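Local coordinates for protein methyltransferase (PDB 2P7I) that probably transfers a methyl group from S-adenosylmethionine to an acceptor that remains unidentified, at residues P39-G44 / Y104-L109; D118-L123 / A186-L191; R136-C141 / F241-K246. All coordinates share one frame; numbering follows the deposited sequence.

The three contacts meet at strand 135-142 of the Rossmann-like methyltransferase sheet: interaction 3 pairs it with 237-245, interaction 1 lies on the neighbouring strand 104-110, and interaction 2 packs on its Leu137 side. Interactions 1 and 3 have centres about 9 Å apart and are joined where Phe138 N probably donates to Ile107 O (2.7 Å) and Arg136 NH1 to Phe40 O (2.7 Å). Interaction 2 joins the start of helix 119-130 to the end of helix 179-188; its centre lies about 11 Å from that of interaction 3. Between interactions 1 and 2, Leu109 CD2 meets Leu123 CD2 at 4.0 Å. The sodium ion, held at Asn249 and Gln250, lies about 11 Å from the Ala189 side chain.

Interaction 1 (P39-G44 / Y104-L109); sequences PFFRPG and YDNIVL
Asp105 and Asn106, on strand 104-110 in the middle of the sheet, receive the loop Phe41-Gly44 that leads from helix 24-37 into strand 46-49. Both strands belong to the parallel part of the Rossmann-like methyltransferase sheet, in which 46-49 and 104-110 are neighbours, so the loop meets its contact just before the chain enters the sheet. Asp105 comes first. Its CB lies 3.5 Å from Pro43 O, and one carboxylate oxygen, OD2, reaches the backbone of Gly44, 3.3 Å from CA. Gly44 has a phi of 128°, a conformation suited to glycine, and its bare CA lets the carboxylate come close. Asp105 O lies 3.5 Å from Arg42 CG; beyond that methylene the arginine chain bends and its guanidinium leads away.

The hydrogen bonds across the contact are all made by Asn106. Its chi1 of -59° sets CG beside its own backbone N, and the amide pairs with both backbone polar groups of Arg42. OD1 accepts from Arg42 N at 2.8 Å with an N-H...O angle of 168°, the donor lying in the carbonyl plane on a lone pair. ND2 donates to Arg42 O, also at 2.8 Å, and this oxygen lies close to the amide plane. Two nearly straight bonds on one flat group fix its rotation, much as a neighbouring peptide unit would, and satisfy a buried amide. ND2 has a further acceptor in Asn45 O, so the asparagine ties down consecutive parts of the loop. Phe41, whose ring also meets Phe64 and Phe138, stands almost perpendicular to the amide, the planes 85° apart; its edge atom CD1 lies 3.6 Å from Asn106 OD1, near the ring plane.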
loop_
_atom_site.group_PDB
_atom_site.type_symbol
_atom_site.label_atom_id
_atom_site.label_comp_id
_atom_site.label_asym_id
_atom_site.label_seq_id
_atom_site.Cartn_x
_atom_site.Cartn_y
_atom_site.Cartn_z
ATOM N N PRO B 39 -17.401 -17.422 -2.625
ATOM C CA PRO B 39 -18.506 -16.479 -2.602
ATOM C C PRO B 39 -19.038 -16.066 -3.988
ATOM O O PRO B 39 -20.147 -15.532 -4.090
ATOM C CB PRO B 39 -17.924 -15.250 -1.900
ATOM C CG PRO B 39 -16.649 -15.667 -1.334
ATOM C CD PRO B 39 -16.172 -16.862 -2.047
ATOM N N PHE B 40 -18.240 -16.280 -5.024
ATOM C CA PHE B 40 -18.583 -15.852 -6.372
ATOM C C PHE B 40 -19.126 -16.941 -7.276
ATOM O O PHE B 40 -19.624 -16.625 -8.369
ATOM C CB PHE B 40 -17.347 -15.273 -7.069
ATOM C CG PHE B 40 -16.726 -14.109 -6.355
ATOM C CD1 PHE B 40 -17.444 -12.937 -6.203
ATOM C CD2 PHE B 40 -15.415 -14.169 -5.864
ATOM C CE1 PHE B 40 -16.884 -11.828 -5.581
ATOM C CE2 PHE B 40 -14.848 -13.081 -5.241
ATOM C CZ PHE B 40 -15.574 -11.907 -5.097
ATOM N N PHE B 41 -19.001 -18.202 -6.871
ATOM C CA PHE B 41 -19.452 -19.326 -7.688
ATOM C C PHE B 41 -20.907 -19.144 -8.090
ATOM O O PHE B 41 -21.732 -18.692 -7.291
ATOM C CB PHE B 41 -19.313 -20.655 -6.960
ATOM C CG PHE B 41 -17.914 -21.247 -6.945
ATOM C CD1 PHE B 41 -17.057 -21.170 -8.038
ATOM C CD2 PHE B 41 -17.489 -21.969 -5.833
ATOM C CE1 PHE B 41 -15.786 -21.776 -8.004
ATOM C CE2 PHE B 41 -16.238 -22.549 -5.783
ATOM C CZ PHE B 41 -15.378 -22.456 -6.863
ATOM N N ARG B 42 -21.184 -19.448 -9.356
ATOM C CA ARG B 42 -22.534 -19.480 -9.895
ATOM C C ARG B 42 -23.095 -20.891 -9.837
ATOM O O ARG B 42 -22.362 -21.865 -10.002
ATOM C CB ARG B 42 -22.501 -19.102 -11.371
ATOM C CG ARG B 42 -21.885 -17.781 -11.703
ATOM C CD ARG B 42 -22.861 -16.689 -11.494
ATOM N NE ARG B 42 -24.020 -16.967 -12.313
ATOM C CZ ARG B 42 -25.245 -16.533 -12.067
ATOM N NH1 ARG B 42 -25.492 -15.750 -11.017
ATOM N NH2 ARG B 42 -26.231 -16.888 -12.886
ATOM N N PRO B 43 -24.419 -21.023 -9.687
ATOM C CA PRO B 43 -24.981 -22.385 -9.768
ATOM C C PRO B 43 -24.829 -22.885 -11.181
ATOM O O PRO B 43 -24.818 -22.082 -12.109
ATOM C CB PRO B 43 -26.461 -22.185 -9.434
ATOM C CG PRO B 43 -26.725 -20.696 -9.731
ATOM C CD PRO B 43 -25.443 -19.982 -9.483
ATOM N N GLY B 44 -24.649 -24.186 -11.352
ATOM C CA GLY B 44 -24.601 -24.754 -12.695
ATOM C C GLY B 44 -23.359 -25.574 -12.828
ATOM O O GLY B 44 -22.976 -26.227 -11.896
ATOM N N TYR B 104 -20.494 -22.559 -20.145
ATOM C CA TYR B 104 -20.223 -22.859 -18.744
ATOM C C TYR B 104 -20.495 -21.679 -17.813
ATOM O O TYR B 104 -20.203 -20.498 -18.130
ATOM C CB TYR B 104 -18.791 -23.364 -18.586
ATOM C CG TYR B 104 -18.565 -24.568 -19.465
ATOM C CD1 TYR B 104 -18.223 -24.406 -20.799
ATOM C CD2 TYR B 104 -18.781 -25.865 -18.994
ATOM C CE1 TYR B 104 -18.036 -25.500 -21.625
ATOM C CE2 TYR B 104 -18.612 -26.974 -19.824
ATOM C CZ TYR B 104 -18.233 -26.769 -21.147
ATOM O OH TYR B 104 -18.061 -27.830 -22.021
ATOM N N ASP B 105 -21.061 -22.021 -16.661
ATOM C CA ASP B 105 -21.462 -21.028 -15.668
ATOM C C ASP B 105 -20.280 -20.490 -14.872
ATOM O O ASP B 105 -20.305 -19.358 -14.412
ATOM C CB ASP B 105 -22.499 -21.640 -14.733
ATOM C CG ASP B 105 -23.725 -22.096 -15.486
ATOM O OD1 ASP B 105 -24.424 -21.215 -16.037
ATOM O OD2 ASP B 105 -23.959 -23.325 -15.545
ATOM N N ASN B 106 -19.258 -21.326 -14.727
ATOM C CA ASN B 106 -18.032 -21.019 -14.000
ATOM C C ASN B 106 -16.866 -21.525 -14.839
ATOM O O ASN B 106 -16.870 -22.682 -15.277
ATOM C CB ASN B 106 -17.998 -21.744 -12.634
ATOM C CG ASN B 106 -19.170 -21.371 -11.729
ATOM O OD1 ASN B 106 -19.096 -20.406 -10.954
ATOM N ND2 ASN B 106 -20.251 -22.154 -11.810
ATOM N N ILE B 107 -15.867 -20.673 -15.069
ATOM C CA ILE B 107 -14.647 -21.099 -15.782
ATOM C C ILE B 107 -13.453 -20.802 -14.922
ATOM O O ILE B 107 -13.337 -19.685 -14.406
ATOM C CB ILE B 107 -14.526 -20.440 -17.182
ATOM C CG1 ILE B 107 -15.755 -20.838 -18.024
ATOM C CG2 ILE B 107 -13.197 -20.879 -17.853
ATOM C CD1 ILE B 107 -15.805 -20.224 -19.442
ATOM N N VAL B 108 -12.600 -21.798 -14.707
ATOM C CA VAL B 108 -11.444 -21.628 -13.842
ATOM C C VAL B 108 -10.192 -21.622 -14.698
ATOM O O VAL B 108 -9.970 -22.554 -15.471
ATOM C CB VAL B 108 -11.356 -22.732 -12.748
ATOM C CG1 VAL B 108 -9.975 -22.684 -12.044
ATOM C CG2 VAL B 108 -12.500 -22.585 -11.743
ATOM N N LEU B 109 -9.414 -20.528 -14.594
ATOM C CA LEU B 109 -8.101 -20.438 -15.257
ATOM C C LEU B 109 -7.053 -19.952 -14.258
ATOM O O LEU B 109 -6.812 -18.741 -14.099
ATOM C CB LEU B 109 -8.168 -19.548 -16.507
ATOM C CG LEU B 109 -7.005 -19.589 -17.491
ATOM C CD1 LEU B 109 -6.876 -20.921 -18.301
ATOM C CD2 LEU B 109 -7.072 -18.351 -18.436
#

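Interaction 2 (D118-L123 / A186-L191); sequences DPVALL and ASRAGL
Val120, in the first turn of helix 119-130, and Ala189, just past the last turn of helix 179-188, bring the two backbones to within 5.1 Å between their CA atoms. The start of the first helix is capped by Asp118, whose OD1 accepts a hydrogen bond from Ala121 N, approached from above the carboxylate plane. The second helix closes in a Schellman motif: Gly190 has a positive phi, Leu191 N bonds back to Ala186 O and Gly190 N to Ser187 O. This turn carries Ala189 and Leu191 round to the partner helix.

Val120 rests on the closing turn through both its branches. Its chi1 of 176° places CG1 at the backbone of Ala189, 3.7 Å from Ala189 N, while CG2 goes to Arg188 CB at 4.0 Å. The Ala189 methyl then fits between the two helix residues, 3.6 Å from Val120 O and only 3.3 Å from Leu123 CB, a carbon pair tighter than ordinary van der Waals contact. Leu123 holds on to the turn at further points: its CD1 comes to 3.8 Å from Ala186 N, and its CB to 3.9 Å from Leu191 CD1, where the two leucine side chains cross at about a right angle. Leu123 and Leu191 both also touch Leu137 of the sheet, and Leu123 reaches Leu109, so the contact joins two helices to the strands beneath them.

No hydrogen bond spans the two segments. They are held by van der Waals contact of methyl and methylene groups with each other and with backbone atoms, consistent with a small side chain at Ala189, where the backbones come closest.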
loop_
_atom_site.group_PDB
_atom_site.type_symbol
_atom_site.label_atom_id
_atom_site.label_comp_id
_atom_site.label_asym_id
_atom_site.label_seq_id
_atom_site.Cartn_x
_atom_site.Cartn_y
_atom_site.Cartn_z
ATOM N N ASP B 118 -0.232 -16.377 -26.703
ATOM C CA ASP B 118 -1.222 -15.353 -27.044
ATOM C C ASP B 118 -2.359 -15.358 -26.019
ATOM O O ASP B 118 -3.421 -15.920 -26.249
ATOM C CB ASP B 118 -1.757 -15.620 -28.452
ATOM C CG ASP B 118 -2.566 -14.470 -29.013
ATOM O OD1 ASP B 118 -2.951 -13.545 -28.263
ATOM O OD2 ASP B 118 -2.838 -14.511 -30.232
ATOM N N PRO B 119 -2.136 -14.731 -24.863
ATOM C CA PRO B 119 -3.107 -14.775 -23.784
ATOM C C PRO B 119 -4.435 -14.067 -24.105
ATOM O O PRO B 119 -5.492 -14.540 -23.715
ATOM C CB PRO B 119 -2.384 -14.067 -22.640
ATOM C CG PRO B 119 -1.359 -13.187 -23.325
ATOM C CD PRO B 119 -0.937 -13.959 -24.506
ATOM N N VAL B 120 -4.390 -12.958 -24.827
ATOM C CA VAL B 120 -5.625 -12.286 -25.210
ATOM C C VAL B 120 -6.504 -13.227 -26.062
ATOM O O VAL B 120 -7.724 -13.263 -25.888
ATOM C CB VAL B 120 -5.366 -10.939 -25.932
ATOM C CG1 VAL B 120 -6.703 -10.337 -26.402
ATOM C CG2 VAL B 120 -4.630 -9.996 -24.980
ATOM N N ALA B 121 -5.906 -14.038 -26.921
ATOM C CA ALA B 121 -6.691 -14.897 -27.789
ATOM C C ALA B 121 -7.418 -16.001 -26.985
ATOM O O ALA B 121 -8.536 -16.406 -27.364
ATOM C CB ALA B 121 -5.815 -15.502 -28.941
ATOM N N LEU B 122 -6.801 -16.482 -25.902
ATOM C CA LEU B 122 -7.422 -17.465 -25.020
ATOM C C LEU B 122 -8.554 -16.853 -24.224
ATOM O O LEU B 122 -9.644 -17.425 -24.151
ATOM C CB LEU B 122 -6.375 -18.102 -24.077
ATOM C CG LEU B 122 -6.905 -19.073 -22.991
ATOM C CD1 LEU B 122 -7.692 -20.266 -23.579
ATOM C CD2 LEU B 122 -5.792 -19.636 -22.064
ATOM N N LEU B 123 -8.326 -15.665 -23.679
ATOM C CA LEU B 123 -9.342 -14.995 -22.887
ATOM C C LEU B 123 -10.539 -14.634 -23.782
ATOM O O LEU B 123 -11.677 -14.598 -23.334
ATOM C CB LEU B 123 -8.753 -13.762 -22.198
ATOM C CG LEU B 123 -7.688 -14.044 -21.142
ATOM C CD1 LEU B 123 -7.055 -12.721 -20.712
ATOM C CD2 LEU B 123 -8.272 -14.825 -19.976
ATOM N N ALA B 186 -7.268 -9.004 -20.011
ATOM C CA ALA B 186 -8.708 -9.359 -19.887
ATOM C C ALA B 186 -9.578 -8.339 -20.631
ATOM O O ALA B 186 -10.518 -8.682 -21.349
ATOM C CB ALA B 186 -9.105 -9.407 -18.462
ATOM N N SER B 187 -9.235 -7.086 -20.481
ATOM C CA SER B 187 -9.946 -6.057 -21.119
ATOM C C SER B 187 -9.809 -6.122 -22.617
ATOM O O SER B 187 -10.803 -5.961 -23.339
ATOM C CB SER B 187 -9.431 -4.698 -20.668
ATOM O OG SER B 187 -10.079 -3.742 -21.447
ATOM N N ARG B 188 -8.570 -6.315 -23.068
ATOM C CA ARG B 188 -8.296 -6.499 -24.489
ATOM C C ARG B 188 -9.055 -7.664 -25.135
ATOM O O ARG B 188 -9.352 -7.624 -26.331
ATOM C CB ARG B 188 -6.799 -6.654 -24.752
ATOM C CG ARG B 188 -6.068 -5.315 -24.642
ATOM C CD ARG B 188 -4.584 -5.514 -24.786
ATOM N NE ARG B 188 -3.894 -4.229 -24.874
ATOM C CZ ARG B 188 -2.636 -4.099 -25.264
ATOM N NH1 ARG B 188 -1.911 -5.175 -25.512
ATOM N NH2 ARG B 188 -2.079 -2.898 -25.410
ATOM N N ALA B 189 -9.339 -8.695 -24.362
ATOM C CA ALA B 189 -10.065 -9.885 -24.830
ATOM C C ALA B 189 -11.595 -9.695 -24.871
ATOM O O ALA B 189 -12.327 -10.617 -25.265
ATOM C CB ALA B 189 -9.729 -11.062 -23.894
ATOM N N GLY B 190 -12.095 -8.527 -24.447
ATOM C CA GLY B 190 -13.527 -8.266 -24.377
ATOM C C GLY B 190 -14.257 -8.656 -23.107
ATOM O O GLY B 190 -15.468 -8.509 -23.030
ATOM N N LEU B 191 -13.550 -9.176 -22.122
ATOM C CA LEU B 191 -14.157 -9.509 -20.849
ATOM C C LEU B 191 -14.471 -8.296 -20.041
ATOM O O LEU B 191 -13.830 -7.243 -20.218
ATOM C CB LEU B 191 -13.222 -10.347 -19.994
ATOM C CG LEU B 191 -12.915 -11.760 -20.530
ATOM C CD1 LEU B 191 -11.580 -12.258 -19.980
ATOM C CD2 LEU B 191 -14.079 -12.739 -20.204
#

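Interaction 3 (R136-C141 / F241-K246); sequences RLFLVC and FLLCEK
Leu243 lays its CD1 methyl over one face of the Phe138 ring, a CH-pi contact with 3.9 Å from CD1 to the ring centroid, offset toward the rim. Leu243 CG is anti to its backbone N (chi1 -172°), and a chi2 of 71° sets CD1 over the ring; the two side chains lie side by side. Phe241 continues the row: its CZ meets Phe138 CD2 at 3.9 Å, and its CD1 meets Val140 CG2 at 3.7 Å. Phe37 touches both aromatic rings.

Phe138, Val140, Phe241 and Leu243 share one face of an antiparallel strand pair, 135-142 with 237-245, in which the last strand of the chain slots between 135-142 and 192-201. This reversed strand is a hallmark of the class I methyltransferase fold. Leu137 with Cys244 and Leu139 with Leu242 are the hydrogen-bonded pairs, their side chains on the opposite face; Leu137 N reaches Cys244 O at 2.9 Å.

At the Arg136 end of the pair, Arg136 and Glu245 run side by side. Their salt bridge is long, 3.9 Å from NE to OE2, with the oxygen well out of the guanidinium plane. A water accepts a hydrogen bond from Arg136 NE at 3.0 Å and donates weakly to Glu245 OE1. Arg136 NH1 donates to Phe40 O and to Pro39 O of the second subunit, and Glu245 OE2 bonds to Thr194 OG1.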
loop_
_atom_site.group_PDB
_atom_site.type_symbol
_atom_site.label_atom_id
_atom_site.label_comp_id
_atom_site.label_asym_id
_atom_site.label_seq_id
_atom_site.Cartn_x
_atom_site.Cartn_y
_atom_site.Cartn_z
ATOM N N ARG B 136 -19.129 -16.783 -15.001
ATOM C CA ARG B 136 -17.990 -16.105 -14.421
ATOM C C ARG B 136 -16.682 -16.850 -14.700
ATOM O O ARG B 136 -16.615 -18.054 -14.558
ATOM C CB ARG B 136 -18.210 -15.933 -12.915
ATOM C CG ARG B 136 -19.291 -14.884 -12.628
ATOM C CD ARG B 136 -19.619 -14.778 -11.166
ATOM N NE ARG B 136 -20.764 -13.889 -10.975
ATOM C CZ ARG B 136 -21.325 -13.642 -9.807
ATOM N NH1 ARG B 136 -20.856 -14.207 -8.722
ATOM N NH2 ARG B 136 -22.380 -12.842 -9.737
ATOM N N LEU B 137 -15.648 -16.069 -15.037
ATOM C CA LEU B 137 -14.302 -16.519 -15.171
ATOM C C LEU B 137 -13.545 -16.167 -13.912
ATOM O O LEU B 137 -13.643 -15.006 -13.412
ATOM C CB LEU B 137 -13.632 -15.867 -16.396
ATOM C CG LEU B 137 -12.112 -16.099 -16.510
ATOM C CD1 LEU B 137 -11.723 -17.623 -16.780
ATOM C CD2 LEU B 137 -11.508 -15.138 -17.527
ATOM N N PHE B 138 -12.864 -17.198 -13.394
ATOM C CA PHE B 138 -11.974 -17.107 -12.247
ATOM C C PHE B 138 -10.555 -17.151 -12.743
ATOM O O PHE B 138 -9.968 -18.236 -12.947
ATOM C CB PHE B 138 -12.264 -18.230 -11.282
ATOM C CG PHE B 138 -13.650 -18.179 -10.729
ATOM C CD1 PHE B 138 -14.730 -18.608 -11.498
ATOM C CD2 PHE B 138 -13.879 -17.707 -9.437
ATOM C CE1 PHE B 138 -16.030 -18.523 -11.014
ATOM C CE2 PHE B 138 -15.159 -17.642 -8.922
ATOM C CZ PHE B 138 -16.250 -18.029 -9.715
ATOM N N LEU B 139 -9.988 -15.964 -12.891
ATOM C CA LEU B 139 -8.684 -15.765 -13.507
ATOM C C LEU B 139 -7.612 -15.469 -12.468
ATOM O O LEU B 139 -7.627 -14.442 -11.841
ATOM C CB LEU B 139 -8.739 -14.598 -14.530
ATOM C CG LEU B 139 -7.441 -14.226 -15.235
ATOM C CD1 LEU B 139 -6.894 -15.429 -16.055
ATOM C CD2 LEU B 139 -7.694 -13.026 -16.185
ATOM N N VAL B 140 -6.681 -16.397 -12.297
ATOM C CA VAL B 140 -5.677 -16.251 -11.215
ATOM C C VAL B 140 -4.297 -16.504 -11.789
ATOM O O VAL B 140 -4.093 -17.479 -12.440
ATOM C CB VAL B 140 -5.945 -17.178 -10.006
ATOM C CG1 VAL B 140 -4.874 -17.005 -8.936
ATOM C CG2 VAL B 140 -7.325 -16.915 -9.402
ATOM N N CYS B 141 -3.349 -15.607 -11.495
ATOM C CA CYS B 141 -1.969 -15.766 -11.904
ATOM C C CYS B 141 -1.013 -15.412 -10.766
ATOM O O CYS B 141 -1.358 -14.613 -9.878
ATOM C CB CYS B 141 -1.678 -14.812 -13.059
ATOM S SG CYS B 141 -2.521 -15.224 -14.602
ATOM N N PHE B 241 -6.124 -12.118 -8.634
ATOM C CA PHE B 241 -7.384 -12.768 -8.935
ATOM C C PHE B 241 -8.293 -11.716 -9.514
ATOM O O PHE B 241 -8.634 -10.715 -8.857
ATOM C CB PHE B 241 -7.944 -13.402 -7.629
ATOM C CG PHE B 241 -9.386 -13.865 -7.684
ATOM C CD1 PHE B 241 -9.968 -14.368 -8.849
ATOM C CD2 PHE B 241 -10.155 -13.842 -6.533
ATOM C CE1 PHE B 241 -11.313 -14.759 -8.858
ATOM C CE2 PHE B 241 -11.483 -14.278 -6.536
ATOM C CZ PHE B 241 -12.077 -14.692 -7.704
ATOM N N LEU B 242 -8.635 -11.908 -10.779
ATOM C CA LEU B 242 -9.699 -11.187 -11.417
ATOM C C LEU B 242 -10.963 -12.051 -11.620
ATOM O O LEU B 242 -10.908 -13.116 -12.197
ATOM C CB LEU B 242 -9.256 -10.628 -12.781
ATOM C CG LEU B 242 -8.071 -9.646 -12.859
ATOM C CD1 LEU B 242 -8.036 -9.129 -14.363
ATOM C CD2 LEU B 242 -8.235 -8.506 -11.921
ATOM N N LEU B 243 -12.093 -11.549 -11.154
ATOM C CA LEU B 243 -13.401 -12.134 -11.449
ATOM C C LEU B 243 -13.942 -11.414 -12.637
ATOM O O LEU B 243 -14.117 -10.186 -12.633
ATOM C CB LEU B 243 -14.389 -11.957 -10.286
ATOM C CG LEU B 243 -15.726 -12.720 -10.459
ATOM C CD1 LEU B 243 -15.474 -14.254 -10.299
ATOM C CD2 LEU B 243 -16.736 -12.212 -9.442
ATOM N N CYS B 244 -14.235 -12.151 -13.686
ATOM C CA CYS B 244 -14.662 -11.560 -14.939
ATOM C C CYS B 244 -15.992 -12.138 -15.403
ATOM O O CYS B 244 -16.345 -13.281 -15.072
ATOM C CB CYS B 244 -13.638 -11.888 -16.020
ATOM S SG CYS B 244 -11.953 -11.277 -15.696
ATOM N N GLU B 245 -16.719 -11.332 -16.149
ATOM C CA GLU B 245 -17.983 -11.724 -16.780
ATOM C C GLU B 245 -17.900 -11.432 -18.258
ATOM O O GLU B 245 -16.961 -10.772 -18.738
ATOM C CB GLU B 245 -19.161 -11.017 -16.112
ATOM C CG GLU B 245 -19.336 -11.613 -14.717
ATOM C CD GLU B 245 -20.379 -10.915 -13.856
ATOM O OE1 GLU B 245 -21.534 -10.833 -14.277
ATOM O OE2 GLU B 245 -20.041 -10.482 -12.736
ATOM N N LYS B 246 -18.872 -11.968 -18.975
ATOM C CA LYS B 246 -18.858 -11.912 -20.432
ATOM C C LYS B 246 -19.183 -10.506 -20.918
ATOM O O LYS B 246 -20.103 -9.865 -20.423
ATOM C CB LYS B 246 -19.885 -12.917 -20.981
ATOM C CG LYS B 246 -20.007 -12.930 -22.452
ATOM C CD LYS B 246 -20.868 -14.141 -22.923
ATOM C CE LYS B 246 -20.957 -14.136 -24.463
ATOM N NZ LYS B 246 -21.477 -15.442 -25.054
HETATM O O HOH W 1 -22.777 -13.341 -13.098
#